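Local coordinates for protein aldehyde dehydrogenase (Burkholderia vietnamiensis, PDB 5KF0) that probably oxidises aldehydes to carboxylic acids with a nicotinamide adenine dinucleotide cofactor, and binds NADPH, at residues Phe401-Ala404 / Leu405-Asn409; Leu305-Thr308 / Leu309-Lys312; Glu338-Ser341 / Arg342-Ser345. One frame throughout, in Å; residues are numbered along the deposited sequence. Where two conformers were deposited one is given.

In the fold
Each contact is about two turns of helix in the half of the aldehyde dehydrogenase fold built on the eight-stranded mixed sheet, probably its catalytic domain. Along the chain contact 2 (helix 306-319) comes first, then contact 3 at the start of helix 338-353, then contact 1 (helix 401-409). Contacts 1 and 2 have centres 20 Å apart and share strand 392-398 as a packing partner; contact 3 lies 29 Å from each, centre to centre, and packs on strand 368-375, which pairs with 392-398. None touches another. In each, an acid and an arginine three or four residues on pair along the helix surface; in contact 3 the Glu340 side chain comes to about 6 Å from the bound NADPH.

Contact 1: residues Phe401-Ala404 / Leu405-Asn409; sequences FDDA and LARVN
Asp403 carries its CG anti to the backbone N (chi1 -179°), while Arg407 sets its CG anti to the carbonyl carbon (chi1 -74°) and then bends at chi3, and the two side chains meet one turn apart. Asp403 OD1 takes a hydrogen bond from Arg407 NH1 at 3.0 Å, part of a salt bridge. The oxygen sits at the edge of the guanidinium, near its plane, but NH1 reaches it on the syn side and well out of the carboxylate plane, as expected with the two flat groups turned 41° apart. The arginine's methylenes share in the approach: Arg407 CD lies 3.4 Å from Asp403 OD1, and its CG 3.4 Å from Asp403 O. The same guanidinium is shared with strand 392-398, NH1 also bonding the carbonyl of Lys397 and NH2 pairing with Glu396, which should fix its rotation.

A second pair lies on the buried flank. Leu405 brings its two methyls to the Phe401 ring, CD1 and CD2 each 3.8 Å from CE2, with CD1 approaching obliquely. CD1 also passes 3.9 Å from Asp402 OD1, although that carboxylate is engaged chiefly by Arg429 of helix 424-433.

The backbone supplies the frame for both pairs. Leu405 N bonds Phe401 O, and the next three amides repeat the step, ending with Val408 N to Ala404 O at 2.9 Å. Such an unbroken i to i+4 series, a charged pair on one flank and apolar side chains on the other, is the pattern of an amphipathic alpha-helix lying against a beta-sheet; here Ala404, Leu405 and Val408 rest on Ile265 of strand 263-266, within the sheet of the aldehyde dehydrogenase fold.

Contact 2: residues Leu305-Thr308 / Leu309-Lys312; sequences LYDT and LRDK
The first turn of helix 306-319, an amphipathic helix lying on the large mixed sheet, pairs Tyr306 and Asp307 with Arg310. In the conformer described, Arg310 stays extended through chi2 and then bends at chi3 (65°), bringing its guanidinium up to both. Arg310 NH1 comes to the edge of the Tyr306 ring, near its plane, 3.7 Å from Tyr306 CE2; the ring and guanidinium planes stand 79° apart, so this is not a face-on cation-pi contact. Asp307 meets the same guanidinium differently, over a face. Its carboxylate lies almost parallel to the guanidinium, 14° apart, with Asp307 OD1 3.4 Å from Arg310 NH2. The attraction is therefore between charges alone, since no N-H points at the oxygen.

A water in the guanidinium plane provides a hydrogen-bonded link: it accepts from Arg310 NH2 at 2.7 Å and donates to Asp307 O at 2.9 Å; its approach to Asp311 OD1 is unusually short. Beneath these groups Leu309 N to Leu305 O, at 2.9 Å, begins the run of helical bonds. Thr308 CG2 lies 3.9 Å from Lys312 CE, the two side chains pointing the same way.

Glu375 ties the polar ends together, bonding Tyr306 OH and pairing with Arg310 NH1. Tyr306 packs on strands 298-302 and 392-398, while Leu309 and Lys312 rest on helix 274-286, where Asp275 pairs with Lys312 NZ.

Contact 3: residues Glu338-Ser341 / Arg342-Ser345; sequences ESES and RRLS
Arg343 and Glu340, three residues apart near the start of helix 338-353, form an i to i+3 salt bridge on the helix surface. Arg343 CB sits 3.5 Å from Glu340 O. The chain continues with CG anti to the backbone N (chi1 167°), and CD comes within 4.1 Å of Glu340 OE1 before the bend at chi3 swings the head back toward the acid. Arg343 NE and NH2 then grip Glu340 OE1 side-on, each at 2.8 Å. Neither bond is straight, at 141° and 139°, as one oxygen shared by two neighbouring N-H groups would require. OE1 lies near the guanidinium plane, yet both nitrogens reach it from the same face of the carboxylate, above its plane. Glu340 assists by folding at chi2. At the tip, NH1 bonds the carbonyl of Ala388, and Trp347 makes a cation-pi contact with the head, so several partners hold it.

The other arginine is more loosely paired. Arg342 NH1 stands 3.6 Å from Glu338 OE1, a long salt bridge with the two planes nearly perpendicular. Its guanidinium instead lies over the first turn, one face covering Glu338 O and Ser339 CA. On the buried side Ser341 OG bonds Gly366 O, and Ser341 and Leu344 pack on Phe369 of strand 368-375. One turn on, Ser345 N donates to Ser341 O at 2.8 Å.

Contact 1: residues Phe401-Ala404 / Leu405-Asn409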
ATOM      1  N   PHE A 401      29.693   1.732 -21.654  1.00 16.30           N
ATOM      2  CA  PHE A 401      28.639   1.072 -20.885  1.00 15.23           C
ATOM      3  C   PHE A 401      27.340   0.947 -21.683  1.00 15.85           C
ATOM      4  O   PHE A 401      26.668  -0.090 -21.622  1.00 14.68           O
ATOM      5  CB  PHE A 401      28.407   1.827 -19.571  1.00 17.76           C
ATOM      6  CG  PHE A 401      27.556   1.080 -18.582  1.00 16.43           C
ATOM      7  CD1 PHE A 401      28.068  -0.019 -17.900  1.00 13.84           C
ATOM      8  CD2 PHE A 401      26.250   1.477 -18.326  1.00 15.46           C
ATOM      9  CE1 PHE A 401      27.282  -0.713 -16.984  1.00 15.17           C
ATOM     10  CE2 PHE A 401      25.461   0.788 -17.413  1.00 14.39           C
ATOM     11  CZ  PHE A 401      25.976  -0.315 -16.744  1.00 14.48           C
ATOM     12  N   ASP A 402      26.975   1.983 -22.446  1.00 16.20           N
ATOM     13  CA  ASP A 402      25.733   1.921 -23.218  1.00 17.46           C
ATOM     14  C   ASP A 402      25.783   0.831 -24.284  1.00 18.12           C
ATOM     15  O   ASP A 402      24.747   0.241 -24.620  1.00 15.04           O
ATOM     16  CB  ASP A 402      25.448   3.275 -23.873  1.00 16.73           C
ATOM     17  CG  ASP A 402      24.595   4.184 -23.009  1.00 20.62           C
ATOM     18  OD1 ASP A 402      24.274   3.810 -21.861  1.00 21.67           O
ATOM     19  OD2 ASP A 402      24.248   5.288 -23.494  1.00 23.44           O
ATOM     20  N   ASP A 403      26.972   0.549 -24.824  1.00 17.32           N
ATOM     21  CA  ASP A 403      27.116  -0.551 -25.773  1.00 15.61           C
ATOM     22  C   ASP A 403      26.896  -1.896 -25.085  1.00 15.90           C
ATOM     23  O   ASP A 403      26.281  -2.801 -25.659  1.00 13.82           O
ATOM     24  CB  ASP A 403      28.498  -0.495 -26.422  1.00 15.17           C
ATOM     25  CG  ASP A 403      28.719  -1.601 -27.442  1.00 17.77           C
ATOM     26  OD1 ASP A 403      29.748  -2.300 -27.333  1.00 20.83           O
ATOM     27  OD2 ASP A 403      27.891  -1.761 -28.361  1.00 21.14           O
ATOM     28  N   ALA A 404      27.415  -2.056 -23.864  1.00 13.47           N
ATOM     29  CA  ALA A 404      27.141  -3.269 -23.102  1.00 12.40           C
ATOM     30  C   ALA A 404      25.646  -3.453 -22.892  1.00 13.90           C
ATOM     31  O   ALA A 404      25.116  -4.559 -23.061  1.00 13.85           O
ATOM     32  CB  ALA A 404      27.867  -3.223 -21.755  1.00 14.95           C
ATOM     33  N   LEU A 405      24.941  -2.371 -22.541  1.00 11.39           N
ATOM     34  CA  LEU A 405      23.500  -2.482 -22.323  1.00 11.69           C
ATOM     35  C   LEU A 405      22.786  -2.890 -23.606  1.00 12.95           C
ATOM     36  O   LEU A 405      21.915  -3.773 -23.592  1.00 13.47           O
ATOM     37  CB  LEU A 405      22.929  -1.157 -21.797  1.00 13.31           C
ATOM     38  CG  LEU A 405      23.477  -0.652 -20.458  1.00 14.74           C
ATOM     39  CD1 LEU A 405      22.817   0.675 -20.082  1.00 14.60           C
ATOM     40  CD2 LEU A 405      23.284  -1.675 -19.350  1.00 14.76           C
ATOM     41  N   ALA A 406      23.149  -2.263 -24.726  1.00 12.89           N
ATOM     42  CA  ALA A 406      22.533  -2.606 -26.003  1.00 14.89           C
ATOM     43  C   ALA A 406      22.776  -4.067 -26.353  1.00 15.72           C
ATOM     44  O   ALA A 406      21.902  -4.733 -26.917  1.00 13.67           O
ATOM     45  CB  ALA A 406      23.067  -1.694 -27.104  1.00 15.91           C
ATOM     46  N   ARG A 407      23.956  -4.588 -26.022  1.00 14.36           N
ATOM     47  CA  ARG A 407      24.246  -5.971 -26.376  1.00 11.98           C
ATOM     48  C   ARG A 407      23.521  -6.951 -25.456  1.00 12.42           C
ATOM     49  O   ARG A 407      23.101  -8.018 -25.912  1.00 14.14           O
ATOM     50  CB  ARG A 407      25.759  -6.178 -26.385  1.00 13.12           C
ATOM     51  CG  ARG A 407      26.365  -5.514 -27.625  1.00 13.06           C
ATOM     52  CD  ARG A 407      27.843  -5.154 -27.491  1.00 17.93           C
ATOM     53  NE  ARG A 407      28.691  -6.337 -27.510  1.00 17.12           N
ATOM     54  CZ  ARG A 407      29.997  -6.321 -27.247  1.00 18.89           C
ATOM     55  NH1 ARG A 407      30.604  -5.181 -26.935  1.00 17.28           N
ATOM     56  NH2 ARG A 407      30.691  -7.448 -27.283  1.00 19.33           N
ATOM     57  N   VAL A 408      23.324  -6.603 -24.185  1.00 12.48           N
ATOM     58  CA  VAL A 408      22.449  -7.416 -23.341  1.00 12.88           C
ATOM     59  C   VAL A 408      21.056  -7.496 -23.963  1.00 14.07           C
ATOM     60  O   VAL A 408      20.441  -8.569 -24.035  1.00 13.38           O
ATOM     61  CB  VAL A 408      22.388  -6.846 -21.910  1.00 11.52           C
ATOM     62  CG1 VAL A 408      21.299  -7.577 -21.093  1.00 10.54           C
ATOM     63  CG2 VAL A 408      23.754  -6.954 -21.219  1.00 13.42           C
ATOM     64  N   ASN A 409      20.533  -6.351 -24.413  1.00 12.18           N
ATOM     65  CA  ASN A 409      19.203  -6.284 -25.012  1.00 11.65           C
ATOM     66  C   ASN A 409      19.136  -6.913 -26.398  1.00 15.12           C
ATOM     67  O   ASN A 409      18.031  -7.084 -26.922  1.00 15.92           O
ATOM     68  CB  ASN A 409      18.742  -4.827 -25.125  1.00 11.01           C
ATOM     69  CG  ASN A 409      18.237  -4.254 -23.812  1.00 13.34           C
ATOM     70  OD1 ASN A 409      17.783  -4.981 -22.934  1.00 13.93           O
ATOM     71  ND2 ASN A 409      18.299  -2.919 -23.687  1.00 14.40           N
TER

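Contact 2: residues Leu305-Thr308 / Leu309-Lys312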
ATOM      1  N   LEU A 305      39.728  -4.418 -17.928  1.00 18.06           N
ATOM      2  CA  LEU A 305      39.843  -5.559 -17.026  0.62 18.44           C
ATOM      3  C   LEU A 305      39.766  -6.900 -17.741  1.00 18.61           C
ATOM      4  O   LEU A 305      39.863  -7.942 -17.081  1.00 17.40           O
ATOM      5  CB  LEU A 305      38.720  -5.511 -15.982  0.62 20.13           C
ATOM      6  CG  LEU A 305      38.556  -4.234 -15.169  0.62 19.57           C
ATOM      7  CD1 LEU A 305      37.403  -4.385 -14.165  0.62 17.79           C
ATOM      8  CD2 LEU A 305      39.859  -3.934 -14.471  0.62 22.21           C
ATOM      9  N   TYR A 306      39.528  -6.902 -19.054  1.00 18.12           N
ATOM     10  CA  TYR A 306      39.189  -8.126 -19.772  1.00 19.20           C
ATOM     11  C   TYR A 306      40.256  -9.208 -19.611  1.00 19.45           C
ATOM     12  O   TYR A 306      39.936 -10.362 -19.300  1.00 21.67           O
ATOM     13  CB  TYR A 306      38.962  -7.804 -21.249  1.00 20.64           C
ATOM     14  CG  TYR A 306      38.486  -8.979 -22.077  1.00 20.20           C
ATOM     15  CD1 TYR A 306      37.128  -9.206 -22.285  1.00 19.21           C
ATOM     16  CD2 TYR A 306      39.397  -9.857 -22.662  1.00 21.06           C
ATOM     17  CE1 TYR A 306      36.690 -10.268 -23.046  1.00 19.43           C
ATOM     18  CE2 TYR A 306      38.966 -10.925 -23.416  1.00 22.46           C
ATOM     19  CZ  TYR A 306      37.613 -11.127 -23.606  1.00 21.39           C
ATOM     20  OH  TYR A 306      37.186 -12.194 -24.363  1.00 20.71           O
ATOM     21  N   ASP A 307      41.528  -8.866 -19.837  1.00 18.12           N
ATOM     22  CA  ASP A 307      42.565  -9.898 -19.826  1.00 19.19           C
ATOM     23  C   ASP A 307      42.740 -10.505 -18.439  1.00 21.38           C
ATOM     24  O   ASP A 307      42.917 -11.723 -18.307  1.00 20.00           O
ATOM     25  CB  ASP A 307      43.892  -9.332 -20.321  1.00 18.68           C
ATOM     26  CG  ASP A 307      43.884  -9.037 -21.799  1.00 29.22           C
ATOM     27  OD1 ASP A 307      42.946  -9.466 -22.495  1.00 28.44           O
ATOM     28  OD2 ASP A 307      44.834  -8.380 -22.269  1.00 30.86           O
ATOM     29  N   THR A 308      42.698  -9.678 -17.391  1.00 18.14           N
ATOM     30  CA  THR A 308      42.866 -10.220 -16.044  1.00 23.17           C
ATOM     31  C   THR A 308      41.663 -11.062 -15.634  1.00 18.04           C
ATOM     32  O   THR A 308      41.823 -12.153 -15.067  1.00 18.77           O
ATOM     33  CB  THR A 308      43.099  -9.091 -15.047  1.00 29.58           C
ATOM     34  OG1 THR A 308      44.270  -8.365 -15.434  1.00 36.10           O
ATOM     35  CG2 THR A 308      43.308  -9.659 -13.656  1.00 31.13           C
ATOM     36  N   LEU A 309      40.453 -10.573 -15.901  1.00 16.43           N
ATOM     37  CA  LEU A 309      39.270 -11.376 -15.607  1.00 15.08           C
ATOM     38  C   LEU A 309      39.298 -12.683 -16.387  1.00 18.93           C
ATOM     39  O   LEU A 309      38.972 -13.744 -15.844  1.00 18.11           O
ATOM     40  CB  LEU A 309      37.997 -10.589 -15.920  1.00 16.65           C
ATOM     41  CG  LEU A 309      36.690 -11.297 -15.556  1.00 16.76           C
ATOM     42  CD1 LEU A 309      35.628 -10.292 -15.110  1.00 18.24           C
ATOM     43  CD2 LEU A 309      36.154 -12.118 -16.723  1.00 18.50           C
ATOM     44  N   ARG A 310      39.673 -12.623 -17.666  1.00 17.74           N
ATOM     45  CA  ARG A 310      39.705 -13.834 -18.480  0.63 16.83           C
ATOM     46  C   ARG A 310      40.618 -14.884 -17.862  1.00 17.86           C
ATOM     47  O   ARG A 310      40.230 -16.051 -17.727  1.00 20.41           O
ATOM     48  CB  ARG A 310      40.150 -13.511 -19.908  0.63 17.89           C
ATOM     49  CG  ARG A 310      40.262 -14.749 -20.798  0.63 19.00           C
ATOM     50  CD  ARG A 310      40.680 -14.381 -22.216  0.63 21.76           C
ATOM     51  NE  ARG A 310      42.030 -13.823 -22.260  0.63 24.56           N
ATOM     52  CZ  ARG A 310      42.545 -13.193 -23.310  0.63 29.56           C
ATOM     53  NH1 ARG A 310      41.825 -13.035 -24.412  0.63 29.73           N
ATOM     54  NH2 ARG A 310      43.784 -12.721 -23.255  0.63 30.50           N
ATOM     55  N   ASP A 311      41.835 -14.487 -17.474  1.00 19.60           N
ATOM     56  CA  ASP A 311      42.764 -15.435 -16.860  1.00 20.66           C
ATOM     57  C   ASP A 311      42.168 -16.060 -15.607  1.00 19.62           C
ATOM     58  O   ASP A 311      42.256 -17.278 -15.400  1.00 18.43           O
ATOM     59  CB  ASP A 311      44.085 -14.745 -16.515  1.00 19.88           C
ATOM     60  CG  ASP A 311      44.883 -14.357 -17.737  1.00 27.60           C
ATOM     61  OD1 ASP A 311      44.550 -14.820 -18.849  1.00 30.10           O
ATOM     62  OD2 ASP A 311      45.858 -13.596 -17.572  1.00 28.29           O
ATOM     63  N   LYS A 312      41.580 -15.230 -14.743  1.00 17.16           N
ATOM     64  CA  LYS A 312      40.979 -15.733 -13.513  1.00 18.93           C
ATOM     65  C   LYS A 312      39.790 -16.641 -13.797  1.00 17.80           C
ATOM     66  O   LYS A 312      39.622 -17.677 -13.142  1.00 17.21           O
ATOM     67  CB  LYS A 312      40.553 -14.563 -12.626  1.00 14.62           C
ATOM     68  CG  LYS A 312      41.733 -13.787 -12.023  1.00 16.89           C
ATOM     69  CD  LYS A 312      41.248 -12.552 -11.261  1.00 19.74           C
ATOM     70  CE  LYS A 312      42.389 -11.815 -10.570  1.00 24.96           C
ATOM     71  NZ  LYS A 312      42.878 -12.553  -9.371  1.00 24.25           N
TER
HETATM   72  O   HOH W   1      44.049 -13.048 -20.589  0.63 26.28           O

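Contact 3: residues Glu338-Ser341 / Arg342-Ser345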
ATOM      1  N   GLU A 338      21.477 -37.123 -23.108  1.00 19.85           N
ATOM      2  CA  GLU A 338      22.454 -37.080 -24.193  1.00 17.28           C
ATOM      3  C   GLU A 338      21.964 -36.224 -25.356  1.00 22.24           C
ATOM      4  O   GLU A 338      22.771 -35.553 -26.010  1.00 21.99           O
ATOM      5  CB  GLU A 338      22.785 -38.495 -24.679  1.00 20.46           C
ATOM      6  CG  GLU A 338      23.561 -39.305 -23.679  1.00 27.54           C
ATOM      7  CD  GLU A 338      24.175 -40.556 -24.290  1.00 43.12           C
ATOM      8  OE1 GLU A 338      24.015 -40.765 -25.512  1.00 47.99           O
ATOM      9  OE2 GLU A 338      24.819 -41.323 -23.546  1.00 43.53           O
ATOM     10  N   SER A 339      20.655 -36.225 -25.630  1.00 19.90           N
ATOM     11  CA  SER A 339      20.162 -35.422 -26.743  0.60 23.43           C
ATOM     12  C   SER A 339      20.321 -33.932 -26.462  1.00 21.31           C
ATOM     13  O   SER A 339      20.632 -33.158 -27.377  1.00 22.04           O
ATOM     14  CB  SER A 339      18.705 -35.773 -27.063  0.60 24.81           C
ATOM     15  OG  SER A 339      17.842 -35.515 -25.974  0.60 27.42           O
ATOM     16  N   GLU A 340      20.142 -33.509 -25.210  1.00 17.78           N
ATOM     17  CA  GLU A 340      20.336 -32.098 -24.895  1.00 20.28           C
ATOM     18  C   GLU A 340      21.812 -31.727 -24.941  1.00 18.34           C
ATOM     19  O   GLU A 340      22.169 -30.620 -25.368  1.00 18.67           O
ATOM     20  CB  GLU A 340      19.718 -31.778 -23.533  1.00 17.49           C
ATOM     21  CG  GLU A 340      18.199 -31.648 -23.604  1.00 19.64           C
ATOM     22  CD  GLU A 340      17.770 -30.563 -24.583  1.00 23.43           C
ATOM     23  OE1 GLU A 340      18.055 -29.383 -24.322  1.00 22.01           O
ATOM     24  OE2 GLU A 340      17.169 -30.892 -25.627  1.00 31.05           O
ATOM     25  N   SER A 341      22.683 -32.647 -24.522  1.00 17.49           N
ATOM     26  CA  SER A 341      24.118 -32.422 -24.643  1.00 19.88           C
ATOM     27  C   SER A 341      24.525 -32.292 -26.106  1.00 24.02           C
ATOM     28  O   SER A 341      25.316 -31.411 -26.461  1.00 19.55           O
ATOM     29  CB  SER A 341      24.872 -33.562 -23.958  1.00 23.92           C
ATOM     30  OG  SER A 341      26.263 -33.350 -24.026  1.00 30.45           O
ATOM     31  N   ARG A 342      23.973 -33.147 -26.977  1.00 22.73           N
ATOM     32  CA  ARG A 342      24.308 -33.064 -28.396  1.00 20.77           C
ATOM     33  C   ARG A 342      23.795 -31.776 -29.026  1.00 19.21           C
ATOM     34  O   ARG A 342      24.458 -31.226 -29.915  1.00 20.91           O
ATOM     35  CB  ARG A 342      23.749 -34.270 -29.148  1.00 24.74           C
ATOM     36  CG  ARG A 342      24.503 -35.555 -28.890  1.00 30.48           C
ATOM     37  CD  ARG A 342      24.134 -36.628 -29.909  1.00 39.70           C
ATOM     38  NE  ARG A 342      22.720 -36.991 -29.847  1.00 44.06           N
ATOM     39  CZ  ARG A 342      22.214 -37.879 -28.995  1.00 42.72           C
ATOM     40  NH1 ARG A 342      23.004 -38.487 -28.122  1.00 43.28           N
ATOM     41  NH2 ARG A 342      20.917 -38.155 -29.010  1.00 36.04           N
ATOM     42  N   ARG A 343      22.629 -31.284 -28.591  1.00 18.59           N
ATOM     43  CA  ARG A 343      22.148 -29.993 -29.077  1.00 21.47           C
ATOM     44  C   ARG A 343      23.166 -28.900 -28.787  1.00 19.69           C
ATOM     45  O   ARG A 343      23.595 -28.168 -29.687  1.00 19.12           O
ATOM     46  CB  ARG A 343      20.804 -29.637 -28.437  1.00 17.59           C
ATOM     47  CG  ARG A 343      20.399 -28.166 -28.670  1.00 16.28           C
ATOM     48  CD  ARG A 343      19.195 -27.716 -27.843  1.00 16.89           C
ATOM     49  NE  ARG A 343      19.348 -27.965 -26.404  1.00 16.96           N
ATOM     50  CZ  ARG A 343      20.067 -27.209 -25.579  1.00 18.35           C
ATOM     51  NH1 ARG A 343      20.723 -26.156 -26.039  1.00 17.15           N
ATOM     52  NH2 ARG A 343      20.145 -27.524 -24.289  1.00 16.05           N
ATOM     53  N   LEU A 344      23.572 -28.787 -27.526  1.00 16.27           N
ATOM     54  CA  LEU A 344      24.478 -27.714 -27.128  1.00 16.76           C
ATOM     55  C   LEU A 344      25.861 -27.891 -27.743  1.00 17.19           C
ATOM     56  O   LEU A 344      26.473 -26.913 -28.187  1.00 18.43           O
ATOM     57  CB  LEU A 344      24.562 -27.654 -25.605  1.00 15.70           C
ATOM     58  CG  LEU A 344      25.448 -26.544 -25.047  1.00 15.52           C
ATOM     59  CD1 LEU A 344      25.040 -25.166 -25.590  1.00 15.16           C
ATOM     60  CD2 LEU A 344      25.310 -26.590 -23.536  1.00 17.18           C
ATOM     61  N   SER A 345      26.372 -29.128 -27.784  1.00 16.26           N
ATOM     62  CA  SER A 345      27.678 -29.337 -28.403  0.56 17.66           C
ATOM     63  C   SER A 345      27.645 -29.005 -29.891  1.00 19.56           C
ATOM     64  O   SER A 345      28.645 -28.526 -30.435  1.00 21.13           O
ATOM     65  CB  SER A 345      28.162 -30.771 -28.169  0.56 20.38           C
ATOM     66  OG  SER A 345      27.489 -31.696 -28.998  0.56 19.07           O
TER